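Local coordinates for heat-shock protein cognate (HSC) co-chaperone sgt12 (Aspergillus fumigatus, PDB 3SZ7) that acts as an HSC co-chaperone that preferentially binds tail-anchored proteins destined for the endoplasmic reticulum and directs them to the GET pathway, at residues Ala68-Ala71 with Thr72-Pro76. Numbering follows the deposited sequence.
Sequences AELA and TVVDP
Ala68, Glu69, Leu70 and Ala71 offer their carbonyls in turn to the backbone N-H groups of Thr72, Val73, Val74 and Asp75, four successive i to i+4 hydrogen bonds that form the last turn of helix 61-74. This helix is the second of the antiparallel pair in the predicted second TPR repeat of the co-chaperone's TPR domain. The final bond, Asp75 N to Ala71 O, is 2.8 Å long, although Asp75 itself is the first residue to depart from helical backbone angles, which marks the helix end.

Glu69 O is gripped twice. Val73 N donates a hydrogen bond to Glu69 O at 2.9 Å, close to the line extending the carbonyl bond. Thr72 OG1 donates to the same Glu69 O at 2.6 Å from a different direction, with a C=O...O angle of 120° and a tilt out of the carbonyl plane. Because chi1 of Thr72 is 63°, OG1 sits between its own N and carbonyl carbon and can reach back to the preceding turn. The same rotation leaves Thr72 CG2 beside the backbone N, 3.3 Å from Ala68 O. Thus the hydroxyl of buried Thr72 spends its proton within its own helix, while the threonine side chain packs on Ala81 and Trp82 of helix 79-91. Ala71, also buried, touches Ala81 as well as Leu48 and Ser49 of helix 45-57, so this turn is wedged between neighbouring helices. The carboxylate of Glu69 points elsewhere, to a salt bridge with Arg89.

On the exposed flank, Leu70 CD1 and Val74 CG2 meet one turn apart at 4.4 Å, a loose apolar contact. Leu70 O accepts Val74 N and, weakly, Val73 N. Val73 CG2 lies 3.2 Å from Glu69 O, which accepts two hydrogen bonds.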
loop_
_atom_site.group_PDB
_atom_site.type_symbol
_atom_site.label_atom_id
_atom_site.label_comp_id
_atom_site.label_asym_id
_atom_site.label_seq_id
_atom_site.Cartn_x
_atom_site.Cartn_y
_atom_site.Cartn_z
ATOM N N ALA A 68 -5.682 -5.345 -1.813
ATOM C CA ALA A 68 -5.714 -4.698 -0.512
ATOM C C ALA A 68 -7.093 -4.106 -0.222
ATOM O O ALA A 68 -7.610 -4.236 0.885
ATOM C CB ALA A 68 -4.612 -3.630 -0.405
ATOM N N GLU A 69 -7.707 -3.481 -1.222
ATOM C CA GLU A 69 -9.042 -2.921 -1.032
ATOM C C GLU A 69 -10.040 -4.000 -0.649
ATOM O O GLU A 69 -10.811 -3.835 0.294
ATOM C CB GLU A 69 -9.531 -2.226 -2.293
ATOM C CG GLU A 69 -8.893 -0.877 -2.529
ATOM C CD GLU A 69 -9.426 -0.217 -3.775
ATOM O OE1 GLU A 69 -9.749 -0.952 -4.731
ATOM O OE2 GLU A 69 -9.531 1.027 -3.797
ATOM N N LEU A 70 -10.034 -5.097 -1.391
ATOM C CA LEU A 70 -10.959 -6.184 -1.103
ATOM C C LEU A 70 -10.763 -6.693 0.323
ATOM O O LEU A 70 -11.732 -6.971 1.028
ATOM C CB LEU A 70 -10.804 -7.322 -2.113
ATOM C CG LEU A 70 -11.827 -8.446 -1.901
ATOM C CD1 LEU A 70 -13.239 -7.881 -1.960
ATOM C CD2 LEU A 70 -11.629 -9.549 -2.934
ATOM N N ALA A 71 -9.510 -6.801 0.751
ATOM C CA ALA A 71 -9.222 -7.196 2.128
ATOM C C ALA A 71 -9.808 -6.217 3.145
ATOM O O ALA A 71 -10.327 -6.636 4.178
ATOM C CB ALA A 71 -7.728 -7.358 2.343
ATOM N N THR A 72 -9.722 -4.919 2.862
ATOM C CA THR A 72 -10.268 -3.916 3.771
ATOM C C THR A 72 -11.789 -3.914 3.758
ATOM O O THR A 72 -12.420 -3.486 4.726
ATOM C CB THR A 72 -9.770 -2.483 3.455
ATOM O OG1 THR A 72 -10.223 -2.087 2.153
ATOM C CG2 THR A 72 -8.254 -2.413 3.528
ATOM N N VAL A 73 -12.378 -4.384 2.661
ATOM C CA VAL A 73 -13.829 -4.464 2.566
ATOM C C VAL A 73 -14.328 -5.649 3.385
ATOM O O VAL A 73 -15.319 -5.545 4.108
ATOM C CB VAL A 73 -14.305 -4.608 1.104
ATOM C CG1 VAL A 73 -15.796 -4.897 1.054
ATOM C CG2 VAL A 73 -13.974 -3.349 0.311
ATOM N N VAL A 74 -13.627 -6.771 3.268
ATOM C CA VAL A 74 -13.955 -7.981 4.017
ATOM C C VAL A 74 -13.686 -7.815 5.512
ATOM O O VAL A 74 -14.479 -8.247 6.350
ATOM C CB VAL A 74 -13.155 -9.188 3.486
ATOM C CG1 VAL A 74 -13.275 -10.376 4.434
ATOM C CG2 VAL A 74 -13.632 -9.551 2.085
ATOM N N ASP A 75 -12.568 -7.177 5.838
ATOM C CA ASP A 75 -12.158 -7.011 7.225
ATOM C C ASP A 75 -11.547 -5.628 7.450
ATOM O O ASP A 75 -10.325 -5.482 7.460
ATOM C CB ASP A 75 -11.147 -8.098 7.603
ATOM C CG ASP A 75 -10.862 -8.137 9.092
ATOM O OD1 ASP A 75 -11.372 -7.262 9.823
ATOM O OD2 ASP A 75 -10.118 -9.038 9.530
ATOM N N PRO A 76 -12.400 -4.610 7.637
ATOM C CA PRO A 76 -11.927 -3.233 7.825
ATOM C C PRO A 76 -11.106 -3.061 9.103
ATOM O O PRO A 76 -10.497 -2.008 9.298
ATOM C CB PRO A 76 -13.225 -2.423 7.915
ATOM C CG PRO A 76 -14.268 -3.405 8.320
ATOM C CD PRO A 76 -13.870 -4.702 7.676
#